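Local coordinates for protein isomaltodextranase (Arthrobacter globiformis, PDB 5AWO) that hydrolyses alpha-1,6-glucosidic linkages in polysaccharides such as dextran, removing successive isomaltose units from the non-reducing chain ends, at residues A[181-186]-A[231-236]; A[28-33]-A[237-242]; A[77-82]-A[195-200]; A[156-161]-A[169-174]. All coordinates share one frame; numbering follows the deposited sequence.

Contact 1 of 4, residues A[181-186]-A[231-236]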
loop_
_atom_site.group_PDB
_atom_site.type_symbol
_atom_site.label_atom_id
_atom_site.label_comp_id
_atom_site.label_asym_id
_atom_site.label_seq_id
_atom_site.Cartn_x
_atom_site.Cartn_y
_atom_site.Cartn_z
ATOM N N GLU A 181 -12.233 13.245 20.676
ATOM C CA GLU A 181 -11.351 12.872 21.757
ATOM C C GLU A 181 -11.367 11.355 21.965
ATOM O O GLU A 181 -10.348 10.757 22.258
ATOM C CB GLU A 181 -11.765 13.599 23.060
ATOM C CG GLU A 181 -11.515 15.112 23.047
ATOM C CD GLU A 181 -12.686 15.940 22.594
ATOM O OE1 GLU A 181 -13.597 15.445 21.882
ATOM O OE2 GLU A 181 -12.700 17.177 22.947
ATOM N N TYR A 182 -12.541 10.753 21.846
ATOM C CA TYR A 182 -12.660 9.286 21.980
ATOM C C TYR A 182 -11.868 8.579 20.872
ATOM O O TYR A 182 -11.021 7.741 21.169
ATOM C CB TYR A 182 -14.119 8.867 21.939
ATOM C CG TYR A 182 -14.282 7.376 21.935
ATOM C CD1 TYR A 182 -14.349 6.651 23.116
ATOM C CD2 TYR A 182 -14.379 6.679 20.738
ATOM C CE1 TYR A 182 -14.521 5.269 23.113
ATOM C CE2 TYR A 182 -14.550 5.293 20.723
ATOM C CZ TYR A 182 -14.599 4.600 21.909
ATOM O OH TYR A 182 -14.811 3.221 21.930
ATOM N N VAL A 183 -12.111 8.959 19.626
ATOM C CA VAL A 183 -11.451 8.295 18.487
ATOM C C VAL A 183 -9.939 8.489 18.549
ATOM O O VAL A 183 -9.143 7.527 18.432
ATOM C CB VAL A 183 -12.014 8.782 17.143
ATOM C CG1 VAL A 183 -11.218 8.245 15.959
ATOM C CG2 VAL A 183 -13.474 8.388 17.000
ATOM N N GLN A 184 -9.523 9.743 18.729
ATOM C CA GLN A 184 -8.098 10.003 18.749
ATOM C C GLN A 184 -7.408 9.373 19.937
ATOM O O GLN A 184 -6.292 8.871 19.819
ATOM C CB GLN A 184 -7.817 11.494 18.665
ATOM C CG GLN A 184 -8.298 12.075 17.367
ATOM C CD GLN A 184 -7.703 13.420 17.043
ATOM O OE1 GLN A 184 -7.714 14.329 17.885
ATOM N NE2 GLN A 184 -7.193 13.579 15.834
ATOM N N GLY A 185 -8.050 9.408 21.096
ATOM C CA GLY A 185 -7.546 8.703 22.252
ATOM C C GLY A 185 -7.395 7.197 22.039
ATOM O O GLY A 185 -6.475 6.592 22.581
ATOM N N TYR A 186 -8.322 6.594 21.284
ATOM C CA TYR A 186 -8.278 5.143 21.007
ATOM C C TYR A 186 -7.060 4.793 20.147
ATOM O O TYR A 186 -6.323 3.856 20.429
ATOM C CB TYR A 186 -9.559 4.637 20.318
ATOM C CG TYR A 186 -10.065 3.291 20.810
ATOM C CD1 TYR A 186 -9.214 2.344 21.327
ATOM C CD2 TYR A 186 -11.422 2.993 20.737
ATOM C CE1 TYR A 186 -9.684 1.137 21.803
ATOM C CE2 TYR A 186 -11.917 1.791 21.196
ATOM C CZ TYR A 186 -11.054 0.864 21.755
ATOM O OH TYR A 186 -11.532 -0.320 22.280
ATOM N N SER A 231 -10.012 11.390 8.985
ATOM C CA SER A 231 -9.055 12.475 9.262
ATOM C C SER A 231 -8.582 12.452 10.710
ATOM O O SER A 231 -7.402 12.634 11.006
ATOM C CB SER A 231 -9.600 13.857 8.886
ATOM O OG SER A 231 -10.660 14.300 9.732
ATOM N N TRP A 232 -9.494 12.120 11.619
ATOM C CA TRP A 232 -9.122 12.030 13.020
ATOM C C TRP A 232 -8.106 10.916 13.277
ATOM O O TRP A 232 -7.148 11.055 14.039
ATOM C CB TRP A 232 -10.357 11.749 13.870
ATOM C CG TRP A 232 -11.352 12.869 13.969
ATOM C CD1 TRP A 232 -11.175 14.177 13.618
ATOM C CD2 TRP A 232 -12.689 12.763 14.462
ATOM N NE1 TRP A 232 -12.321 14.895 13.892
ATOM C CE2 TRP A 232 -13.260 14.045 14.413
ATOM C CE3 TRP A 232 -13.439 11.714 14.977
ATOM C CZ2 TRP A 232 -14.566 14.292 14.842
ATOM C CZ3 TRP A 232 -14.750 11.960 15.389
ATOM C CH2 TRP A 232 -15.282 13.239 15.324
ATOM N N ILE A 233 -8.360 9.765 12.653
ATOM C CA ILE A 233 -7.486 8.586 12.792
ATOM C C ILE A 233 -6.059 8.874 12.261
ATOM O O ILE A 233 -5.068 8.581 12.917
ATOM C CB ILE A 233 -8.124 7.377 12.065
ATOM C CG1 ILE A 233 -9.420 6.936 12.769
ATOM C CG2 ILE A 233 -7.158 6.218 11.953
ATOM C CD1 ILE A 233 -10.310 6.004 11.948
ATOM N N ASN A 234 -6.015 9.472 11.076
ATOM C CA ASN A 234 -4.758 9.874 10.446
ATOM C C ASN A 234 -3.957 10.780 11.383
ATOM O O ASN A 234 -2.820 10.497 11.712
ATOM C CB ASN A 234 -5.108 10.578 9.129
ATOM C CG ASN A 234 -3.934 11.196 8.416
ATOM O OD1 ASN A 234 -2.776 10.989 8.740
ATOM N ND2 ASN A 234 -4.277 11.997 7.418
ATOM N N GLU A 235 -4.590 11.854 11.846
ATOM C CA GLU A 235 -3.899 12.771 12.732
ATOM C C GLU A 235 -3.374 12.086 14.000
ATOM O O GLU A 235 -2.242 12.313 14.431
ATOM C CB GLU A 235 -4.830 13.933 13.096
ATOM C CG GLU A 235 -4.184 14.953 14.036
ATOM C CD GLU A 235 -5.088 16.132 14.375
ATOM O OE1 GLU A 235 -6.258 15.917 14.731
ATOM O OE2 GLU A 235 -4.620 17.293 14.292
ATOM N N ALA A 236 -4.202 11.254 14.624
ATOM C CA ALA A 236 -3.813 10.581 15.836
ATOM C C ALA A 236 -2.728 9.514 15.638
ATOM O O ALA A 236 -1.917 9.262 16.534
ATOM C CB ALA A 236 -5.036 9.979 16.488
#
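Two neighbouring helices of the outer layer of the TIM barrel, 179-192 and 223-237, pack here in the same general direction. The axes of the two short segments approach to 8.7 Å, and the backbones come nearest at Gln184 and Ala236, whose CA atoms are 5.2 Å apart. The CB atoms of Gln184 and Ala236 also touch, at 3.8 Å. Gln184 carries the polar part. Its CG stands anti to the carbonyl carbon, the chain runs on extended, and the last torsion (chi3 -50°) turns the amide so that both hydrogens of NE2 are used in the amide plane. One bond, 2.7 Å from Gln184 NE2 to Glu235 OE1, is nearly straight (166°) and enters on the anti lone pair of that oxygen. Glu235 reaches it with a fully extended chain, CG anti to its backbone N. The amide and carboxylate planes stay well out of coplanarity. With two acceptors gripping one nitrogen, rotation of the amide is fixed. Beside this lies an apolar patch made by Val183. Its CG1, anti to the backbone N, meets Ile233 CG1 at 3.9 Å, while CG2, on the other branch, comes to the edge of the Trp232 indole at CE3, also 3.9 Å away. Trp232 crosses the valine at about a right angle and carries on to touch Val174, beyond both segments. A long, weak ion pair also links Glu235 to Lys180. Trp232 O already accepts the intrahelical bond from Ala236 N. The second amide bond, from Gln184 NE2 to a lone pair of Trp232 O, measures 3.1 Å and 172°.

Contact 2 of 4, residues A[28-33]-A[237-242]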
loop_
_atom_site.group_PDB
_atom_site.type_symbol
_atom_site.label_atom_id
_atom_site.label_comp_id
_atom_site.label_asym_id
_atom_site.label_seq_id
_atom_site.Cartn_x
_atom_site.Cartn_y
_atom_site.Cartn_z
ATOM N N ASN A 28 0.632 10.627 2.847
ATOM C CA ASN A 28 2.044 10.910 2.565
ATOM C C ASN A 28 2.938 10.689 3.766
ATOM O O ASN A 28 3.863 11.498 4.054
ATOM C CB ASN A 28 2.121 12.381 2.067
ATOM C CG ASN A 28 3.474 12.780 1.538
ATOM O OD1 ASN A 28 4.162 12.047 0.820
ATOM N ND2 ASN A 28 3.863 14.013 1.871
ATOM N N SER A 29 2.706 9.593 4.480
ATOM C CA SER A 29 3.449 9.294 5.695
ATOM C C SER A 29 4.817 8.656 5.396
ATOM O O SER A 29 5.082 8.188 4.303
ATOM C CB SER A 29 2.664 8.353 6.588
ATOM O OG SER A 29 2.885 6.996 6.174
ATOM N N VAL A 30 5.662 8.595 6.430
ATOM C CA VAL A 30 6.938 7.932 6.330
ATOM C C VAL A 30 6.764 6.463 5.899
ATOM O O VAL A 30 7.641 5.895 5.251
ATOM C CB VAL A 30 7.714 8.063 7.670
ATOM C CG1 VAL A 30 6.984 7.424 8.839
ATOM C CG2 VAL A 30 9.139 7.570 7.537
ATOM N N PHE A 31 5.641 5.845 6.269
ATOM C CA PHE A 31 5.424 4.449 5.884
ATOM C C PHE A 31 5.307 4.273 4.377
ATOM O O PHE A 31 6.012 3.429 3.788
ATOM C CB PHE A 31 4.180 3.897 6.564
ATOM C CG PHE A 31 4.333 3.763 8.046
ATOM C CD1 PHE A 31 4.995 2.679 8.611
ATOM C CD2 PHE A 31 3.807 4.731 8.883
ATOM C CE1 PHE A 31 5.147 2.583 9.981
ATOM C CE2 PHE A 31 3.946 4.627 10.243
ATOM C CZ PHE A 31 4.612 3.557 10.794
ATOM N N THR A 32 4.451 5.032 3.723
ATOM C CA THR A 32 4.307 4.864 2.291
ATOM C C THR A 32 5.476 5.463 1.518
ATOM O O THR A 32 5.754 5.062 0.390
ATOM C CB THR A 32 3.008 5.457 1.743
ATOM O OG1 THR A 32 2.978 6.867 2.018
ATOM C CG2 THR A 32 1.788 4.763 2.343
ATOM N N ARG A 33 6.151 6.460 2.099
ATOM C CA ARG A 33 7.311 7.036 1.428
ATOM C C ARG A 33 8.563 6.189 1.495
ATOM O O ARG A 33 9.433 6.300 0.633
ATOM C CB ARG A 33 7.583 8.418 2.035
ATOM C CG ARG A 33 6.471 9.412 1.783
ATOM C CD ARG A 33 6.636 10.697 2.601
ATOM N NE ARG A 33 7.880 11.390 2.268
ATOM C CZ ARG A 33 8.020 12.211 1.233
ATOM N NH1 ARG A 33 7.022 12.485 0.406
ATOM N NH2 ARG A 33 9.210 12.738 0.991
ATOM N N ALA A 237 -2.752 8.820 14.494
ATOM C CA ALA A 237 -1.710 7.830 14.213
ATOM C C ALA A 237 -0.362 8.517 13.986
ATOM O O ALA A 237 0.701 7.978 14.314
ATOM C CB ALA A 237 -2.092 7.014 12.972
ATOM N N GLY A 238 -0.420 9.686 13.373
ATOM C CA GLY A 238 0.813 10.408 13.054
ATOM C C GLY A 238 1.794 9.564 12.259
ATOM O O GLY A 238 1.385 8.759 11.429
ATOM N N GLU A 239 3.081 9.749 12.516
ATOM C CA GLU A 239 4.148 9.059 11.808
ATOM C C GLU A 239 4.609 7.799 12.520
ATOM O O GLU A 239 5.494 7.106 12.022
ATOM C CB GLU A 239 5.352 10.012 11.634
ATOM C CG GLU A 239 5.023 11.168 10.733
ATOM C CD GLU A 239 4.899 10.758 9.268
ATOM O OE1 GLU A 239 5.929 10.707 8.622
ATOM O OE2 GLU A 239 3.778 10.623 8.761
ATOM N N ASP A 240 4.079 7.508 13.699
ATOM C CA ASP A 240 4.594 6.418 14.499
ATOM C C ASP A 240 3.870 5.100 14.263
ATOM O O ASP A 240 4.431 4.044 14.496
ATOM C CB ASP A 240 4.597 6.772 16.002
ATOM C CG ASP A 240 5.728 7.745 16.366
ATOM O OD1 ASP A 240 6.135 8.512 15.512
ATOM O OD2 ASP A 240 6.210 7.733 17.500
ATOM N N MET A 241 2.617 5.180 13.821
ATOM C CA MET A 241 1.766 3.996 13.675
ATOM C C MET A 241 1.145 3.988 12.292
ATOM O O MET A 241 0.596 4.965 11.803
ATOM C CB MET A 241 0.672 3.976 14.735
ATOM C CG MET A 241 -0.058 2.624 14.780
ATOM S SD MET A 241 -1.095 2.452 16.261
ATOM C CE MET A 241 -2.294 3.709 15.784
ATOM N N GLU A 242 1.295 2.832 11.634
ATOM C CA GLU A 242 0.814 2.626 10.274
ATOM C C GLU A 242 -0.685 2.336 10.255
ATOM O O GLU A 242 -1.185 1.559 11.059
ATOM C CB GLU A 242 1.607 1.464 9.640
ATOM C CG GLU A 242 1.433 1.335 8.125
ATOM C CD GLU A 242 2.512 0.480 7.472
ATOM O OE1 GLU A 242 3.004 -0.477 8.105
ATOM O OE2 GLU A 242 2.844 0.815 6.311
#
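Phe31, in the first turn of helix 30-34, lies against the segment 237-242, the connection from helix 223-237 into strand 242-245 of the (beta/alpha)8 (TIM) barrel. Phe31 CB sits 3.4 Å from Glu242 OE2. CG is anti to the carbonyl carbon, which directs the ring toward Glu242, and Phe31 CD1 comes 3.5 Å from Glu242 CD, the carboxyl carbon. Over the middle of one ring face stands Glu242 CB, 3.6 Å from the centroid and 7° off the normal, a CH-pi contact. Farther out, Phe31 CE2 lies 3.4 Å from Glu239 O. At the tip, Phe31 CZ meets backbone, with Glu242 N at 3.5 Å and Asp240 O at 3.7 Å, the latter at the ring edge. An alanine here would remove the ring and its CH-pi contact, and would probably leave the loop backbone and the aliphatic part of Glu242 less well packed. Two further bonds meet the start of the helix. Ser29 is the N-cap, its OG accepting a weak bond from Phe31 N and also hydrogen-bonding to Asp262. Glu239, bent at chi2, brings OE1 to within 3.1 Å of Val30 N, a bond of 141° that meets the carboxylate from above its plane. The same OE1 forms a salt bridge with Arg553, a charge that would probably help keep Glu239 ionised. Helix 30-34 precedes barrel strand 39-42; opposite it, the backbone of Glu242 bonds to Pro196, just before strand 197-200, and to Leu198 within it, which sets strand 242-245 parallel to 197-200, and the Glu242 side chain touches Ile312 of strand 312-314.

Contact 3 of 4, residues A[77-82]-A[195-200]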
loop_
_atom_site.group_PDB
_atom_site.type_symbol
_atom_site.label_atom_id
_atom_site.label_comp_id
_atom_site.label_asym_id
_atom_site.label_seq_id
_atom_site.Cartn_x
_atom_site.Cartn_y
_atom_site.Cartn_z
ATOM N N ILE A 77 6.244 -8.437 13.564
ATOM C CA ILE A 77 4.953 -8.021 14.132
ATOM C C ILE A 77 4.013 -9.224 14.234
ATOM O O ILE A 77 3.830 -9.929 13.246
ATOM C CB ILE A 77 4.309 -6.946 13.249
ATOM C CG1 ILE A 77 5.137 -5.653 13.222
ATOM C CG2 ILE A 77 2.865 -6.686 13.676
ATOM C CD1 ILE A 77 4.736 -4.696 12.122
ATOM N N ALA A 78 3.442 -9.471 15.417
ATOM C CA ALA A 78 2.384 -10.447 15.620
ATOM C C ALA A 78 1.095 -9.670 15.766
ATOM O O ALA A 78 0.956 -8.834 16.685
ATOM C CB ALA A 78 2.633 -11.282 16.859
ATOM N N CYS A 79 0.173 -9.869 14.831
ATOM C CA CYS A 79 -1.022 -9.033 14.713
ATOM C C CYS A 79 -2.290 -9.793 15.029
ATOM O O CYS A 79 -2.511 -10.901 14.518
ATOM C CB CYS A 79 -1.117 -8.496 13.289
ATOM S SG CYS A 79 -2.369 -7.206 12.974
ATOM N N THR A 80 -3.133 -9.229 15.880
ATOM C CA THR A 80 -4.439 -9.788 16.124
ATOM C C THR A 80 -5.374 -9.536 14.935
ATOM O O THR A 80 -5.015 -8.928 13.932
ATOM C CB THR A 80 -5.027 -9.237 17.442
ATOM O OG1 THR A 80 -5.245 -7.827 17.319
ATOM C CG2 THR A 80 -4.082 -9.485 18.613
ATOM N N ASP A 81 -6.586 -10.063 15.064
ATOM C CA ASP A 81 -7.596 -9.915 14.032
ATOM C C ASP A 81 -8.979 -9.763 14.661
ATOM O O ASP A 81 -9.093 -9.194 15.765
ATOM C CB ASP A 81 -7.499 -11.063 13.006
ATOM C CG ASP A 81 -8.035 -10.655 11.645
ATOM O OD1 ASP A 81 -7.429 -9.776 10.995
ATOM O OD2 ASP A 81 -9.109 -11.213 11.289
ATOM N N GLY A 82 -10.040 -10.154 13.967
ATOM C CA GLY A 82 -11.391 -9.980 14.417
ATOM C C GLY A 82 -11.830 -10.990 15.455
ATOM O O GLY A 82 -11.017 -11.448 16.250
ATOM N N VAL A 195 2.449 -0.131 19.520
ATOM C CA VAL A 195 1.921 -0.764 18.295
ATOM C C VAL A 195 2.322 0.015 17.037
ATOM O O VAL A 195 2.017 1.196 16.912
ATOM C CB VAL A 195 0.388 -0.833 18.425
ATOM C CG1 VAL A 195 -0.274 -1.272 17.127
ATOM C CG2 VAL A 195 -0.012 -1.756 19.536
ATOM N N PRO A 196 3.013 -0.631 16.067
ATOM C CA PRO A 196 3.373 0.063 14.857
ATOM C C PRO A 196 2.372 -0.093 13.704
ATOM O O PRO A 196 2.571 0.500 12.669
ATOM C CB PRO A 196 4.691 -0.609 14.465
ATOM C CG PRO A 196 4.473 -2.019 14.866
ATOM C CD PRO A 196 3.688 -1.946 16.150
ATOM N N TYR A 197 1.295 -0.834 13.932
ATOM C CA TYR A 197 0.406 -1.245 12.861
ATOM C C TYR A 197 -1.002 -1.406 13.434
ATOM O O TYR A 197 -1.247 -2.279 14.277
ATOM C CB TYR A 197 0.892 -2.579 12.321
ATOM C CG TYR A 197 0.191 -3.094 11.075
ATOM C CD1 TYR A 197 0.377 -2.485 9.855
ATOM C CD2 TYR A 197 -0.625 -4.206 11.147
ATOM C CE1 TYR A 197 -0.222 -2.977 8.704
ATOM C CE2 TYR A 197 -1.233 -4.708 9.998
ATOM C CZ TYR A 197 -1.019 -4.090 8.796
ATOM O OH TYR A 197 -1.607 -4.588 7.641
ATOM N N LEU A 198 -1.926 -0.566 12.957
ATOM C CA LEU A 198 -3.333 -0.626 13.365
ATOM C C LEU A 198 -4.194 -0.983 12.151
ATOM O O LEU A 198 -4.184 -0.275 11.143
ATOM C CB LEU A 198 -3.758 0.700 13.987
ATOM C CG LEU A 198 -5.201 0.747 14.478
ATOM C CD1 LEU A 198 -5.406 -0.215 15.622
ATOM C CD2 LEU A 198 -5.614 2.171 14.867
ATOM N N ARG A 199 -4.920 -2.087 12.274
ATOM C CA ARG A 199 -5.700 -2.667 11.165
ATOM C C ARG A 199 -7.183 -2.437 11.410
ATOM O O ARG A 199 -7.756 -3.006 12.325
ATOM C CB ARG A 199 -5.368 -4.155 11.012
ATOM C CG ARG A 199 -5.941 -4.794 9.751
ATOM C CD ARG A 199 -5.226 -6.095 9.425
ATOM N NE ARG A 199 -5.680 -6.757 8.200
ATOM C CZ ARG A 199 -5.232 -6.490 7.002
ATOM N NH1 ARG A 199 -4.368 -5.503 6.780
ATOM N NH2 ARG A 199 -5.695 -7.215 5.985
ATOM N N ILE A 200 -7.760 -1.579 10.558
ATOM C CA ILE A 200 -9.083 -0.998 10.804
ATOM C C ILE A 200 -10.048 -1.550 9.748
ATOM O O ILE A 200 -9.988 -1.151 8.587
ATOM C CB ILE A 200 -9.022 0.521 10.688
ATOM C CG1 ILE A 200 -7.968 1.083 11.659
ATOM C CG2 ILE A 200 -10.400 1.102 10.918
ATOM C CD1 ILE A 200 -7.819 2.591 11.574
HETATM O O HOH W 1 -7.949 -8.170 8.852
#
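The Tyr197 ring receives Cys79 SG at its edge: the sulfur lies 5.1 Å from the ring centroid and 89° off the normal, 3.9 Å from CD2. This is a sulfur-aromatic contact in the ring plane. Both side chains leave their strands anti to the backbone N, which brings them together. The Tyr197 ring also meets that of Tyr40, and the two hydroxyls are hydrogen-bonded. The other flat group, the Arg199 guanidinium, has Asp81 OD1 near its plane, but at 4.5 Å from NE the charges are too far apart for a salt bridge. A water fills the gap, donating to Asp81 OD1 over 2.7 Å and accepting from Arg199 NE over 2.8 Å. Strands 77-79 and 197-200 belong to the eight-stranded parallel barrel, where strand 120-124 stands between them, so these side chains meet in the barrel interior, where Ile77, Cys79 and Arg199 also touch Tyr40 of strand 39-42. Arg199 forms salt bridges with Asp314 and Asp316, which would probably favour its charged form. Nearer the strand starts, Ile77 CD1 and Pro196 CG meet tip to tip at 3.8 Å. At the other end, Gly82 N donates over 3.0 Å to Asp81 OD2, from above the carboxylate plane, and the side chain of Asp81 is about 6 Å from that of Asp201, the probable nucleophile.

Contact 4 of 4, residues A[156-161]-A[169-174]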
loop_
_atom_site.group_PDB
_atom_site.type_symbol
_atom_site.label_atom_id
_atom_site.label_comp_id
_atom_site.label_asym_id
_atom_site.label_seq_id
_atom_site.Cartn_x
_atom_site.Cartn_y
_atom_site.Cartn_z
ATOM N N PRO A 156 -29.018 5.297 20.041
ATOM C CA PRO A 156 -29.655 4.062 20.475
ATOM C C PRO A 156 -29.946 3.125 19.303
ATOM O O PRO A 156 -30.455 3.563 18.279
ATOM C CB PRO A 156 -30.961 4.552 21.119
ATOM C CG PRO A 156 -30.602 5.886 21.655
ATOM C CD PRO A 156 -29.622 6.487 20.685
ATOM N N GLY A 157 -29.581 1.857 19.459
ATOM C CA GLY A 157 -29.824 0.866 18.430
ATOM C C GLY A 157 -28.822 0.799 17.290
ATOM O O GLY A 157 -28.927 -0.089 16.464
ATOM N N ASP A 158 -27.847 1.710 17.254
ATOM C CA ASP A 158 -26.952 1.837 16.083
ATOM C C ASP A 158 -25.763 0.876 16.267
ATOM O O ASP A 158 -24.628 1.289 16.522
ATOM C CB ASP A 158 -26.511 3.305 15.901
ATOM C CG ASP A 158 -25.685 3.543 14.647
ATOM O OD1 ASP A 158 -25.447 2.604 13.863
ATOM O OD2 ASP A 158 -25.255 4.691 14.434
ATOM N N PHE A 159 -26.061 -0.419 16.177
ATOM C CA PHE A 159 -25.089 -1.485 16.357
ATOM C C PHE A 159 -24.393 -1.822 15.058
ATOM O O PHE A 159 -24.994 -1.817 13.965
ATOM C CB PHE A 159 -25.724 -2.776 16.875
ATOM C CG PHE A 159 -26.241 -2.646 18.273
ATOM C CD1 PHE A 159 -25.364 -2.508 19.347
ATOM C CD2 PHE A 159 -27.590 -2.644 18.516
ATOM C CE1 PHE A 159 -25.840 -2.369 20.647
ATOM C CE2 PHE A 159 -28.069 -2.529 19.821
ATOM C CZ PHE A 159 -27.202 -2.388 20.873
ATOM N N PHE A 160 -23.098 -2.074 15.188
ATOM C CA PHE A 160 -22.361 -2.754 14.135
ATOM C C PHE A 160 -23.078 -4.054 13.791
ATOM O O PHE A 160 -23.395 -4.852 14.679
ATOM C CB PHE A 160 -20.943 -3.037 14.646
ATOM C CG PHE A 160 -20.176 -4.016 13.800
ATOM C CD1 PHE A 160 -19.829 -3.692 12.502
ATOM C CD2 PHE A 160 -19.825 -5.232 14.302
ATOM C CE1 PHE A 160 -19.124 -4.601 11.715
ATOM C CE2 PHE A 160 -19.130 -6.145 13.534
ATOM C CZ PHE A 160 -18.787 -5.825 12.235
ATOM N N ALA A 161 -23.316 -4.264 12.495
ATOM C CA ALA A 161 -23.953 -5.497 11.993
ATOM C C ALA A 161 -25.373 -5.705 12.513
ATOM O O ALA A 161 -25.842 -6.833 12.561
ATOM C CB ALA A 161 -23.081 -6.720 12.276
ATOM N N LEU A 169 -21.353 -4.258 19.622
ATOM C CA LEU A 169 -20.547 -3.090 19.332
ATOM C C LEU A 169 -21.427 -2.031 18.713
ATOM O O LEU A 169 -22.176 -2.312 17.758
ATOM C CB LEU A 169 -19.431 -3.436 18.314
ATOM C CG LEU A 169 -18.409 -4.496 18.733
ATOM C CD1 LEU A 169 -17.538 -4.952 17.573
ATOM C CD2 LEU A 169 -17.550 -3.980 19.861
ATOM N N TYR A 170 -21.409 -0.812 19.252
ATOM C CA TYR A 170 -22.028 0.300 18.582
ATOM C C TYR A 170 -21.099 0.898 17.554
ATOM O O TYR A 170 -19.873 0.853 17.730
ATOM C CB TYR A 170 -22.366 1.426 19.574
ATOM C CG TYR A 170 -23.505 1.146 20.508
ATOM C CD1 TYR A 170 -23.296 0.539 21.740
ATOM C CD2 TYR A 170 -24.804 1.504 20.167
ATOM C CE1 TYR A 170 -24.362 0.277 22.600
ATOM C CE2 TYR A 170 -25.867 1.246 21.025
ATOM C CZ TYR A 170 -25.630 0.640 22.236
ATOM O OH TYR A 170 -26.687 0.381 23.098
ATOM N N TRP A 171 -21.649 1.518 16.521
ATOM C CA TRP A 171 -20.891 2.474 15.756
ATOM C C TRP A 171 -20.989 3.836 16.449
ATOM O O TRP A 171 -22.070 4.279 16.831
ATOM C CB TRP A 171 -21.424 2.617 14.335
ATOM C CG TRP A 171 -21.043 1.521 13.379
ATOM C CD1 TRP A 171 -21.899 0.761 12.626
ATOM C CD2 TRP A 171 -19.718 1.122 12.997
ATOM N NE1 TRP A 171 -21.200 -0.100 11.845
ATOM C CE2 TRP A 171 -19.858 0.098 12.038
ATOM C CE3 TRP A 171 -18.436 1.524 13.367
ATOM C CZ2 TRP A 171 -18.754 -0.532 11.438
ATOM C CZ3 TRP A 171 -17.336 0.902 12.772
ATOM C CH2 TRP A 171 -17.501 -0.127 11.826
ATOM N N LEU A 172 -19.848 4.480 16.613
ATOM C CA LEU A 172 -19.763 5.827 17.166
ATOM C C LEU A 172 -20.541 6.816 16.351
ATOM O O LEU A 172 -20.522 6.758 15.144
ATOM C CB LEU A 172 -18.286 6.241 17.194
ATOM C CG LEU A 172 -17.987 7.706 17.545
ATOM C CD1 LEU A 172 -18.325 7.914 18.994
ATOM C CD2 LEU A 172 -16.533 8.030 17.255
ATOM N N ASP A 173 -21.230 7.741 17.026
ATOM C CA ASP A 173 -21.827 8.895 16.371
ATOM C C ASP A 173 -20.849 10.059 16.414
ATOM O O ASP A 173 -20.677 10.719 17.447
ATOM C CB ASP A 173 -23.138 9.284 17.037
ATOM C CG ASP A 173 -23.804 10.459 16.351
ATOM O OD1 ASP A 173 -23.272 11.034 15.381
ATOM O OD2 ASP A 173 -24.906 10.805 16.823
ATOM N N VAL A 174 -20.184 10.307 15.291
ATOM C CA VAL A 174 -19.150 11.344 15.216
ATOM C C VAL A 174 -19.676 12.772 15.381
ATOM O O VAL A 174 -18.875 13.710 15.519
ATOM C CB VAL A 174 -18.266 11.238 13.940
ATOM C CG1 VAL A 174 -17.606 9.876 13.860
ATOM C CG2 VAL A 174 -19.060 11.540 12.677
HETATM O O HOH W 2 -29.112 0.949 22.118
HETATM O O HOH W 3 -24.234 5.933 16.788
HETATM O O HOH W 4 -22.264 -5.736 17.204
#
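Bulky aromatic side chains interlock along this short antiparallel pairing. Phe159 and Tyr170 form a non-hydrogen-bonded pair with CA atoms 4.2 Å apart, and a backbone bond flanks it at each end. Trp171 N donates to Asp158 O at 3.0 Å. Phe160 N donates to Leu169 O at 2.7 Å. Although the side chains of Phe159 and Tyr170 leave the backbone in diverging directions, they then run alongside each other. Phe159 CE1 is the bump that settles over one face of the Tyr170 ring, 3.4 Å from CZ and offset toward the rim. The pair is oblique, its planes inclined by 33° and its centroids 4.4 Å apart. A water, accepting from Gly157 N and bonded to Tyr170 OH, extends this side. An alanine in place of Tyr170 would remove the ring under Phe159 and the hydroxyl bonded to the water, and would probably loosen the corner at Gly157. On the other side Phe160 fits into the angle between Leu169 and Trp171. Its CB lies 4.0 Å from Leu169 CB and above the five-membered ring of Trp171, 18° off the normal. The rings make an offset edge-to-face pair, the edge of Phe160 toward the face of the Trp171 six-membered ring, planes 89° apart and centroids 5.5 Å apart. Asp158, centre of an inverse gamma turn, has OD1 near the indole edge, while OD2 bonds to His221 and, through a second water, to Trp171 O. In chain order this is a hairpin-like excursion between barrel strand 120-124 and helix 179-192, with 169-172 also pairing with 129-131. The side chain of Phe160 is about 7 Å from that of Asp201, the probable nucleophile, and close to a bound acetate, so the excursion probably borders the active site.

All four contacts lie in the TIM-barrel domain or its excursions. Contact 4 closes first along the chain and is nested within the loops closed by contacts 3 and 2; contact 1 lies inside that of contact 2, and its segments alternate with those of contact 3. Contact 3 is inside the barrel, contact 1 in the helical layer, contact 2 at the entry to strand 242-245, and contact 4 on the excursion. Contacts 2 and 3 share the pairing of strands 242-245 and 197-200; contact 1 touches contact 3 through Ile233 and Ile200, and contact 4 through Val183 and Leu172. Centres of contacts 2 and 4 are about 29 Å apart. Contacts 3 and 4 approach the probable nucleophile from two sequence regions.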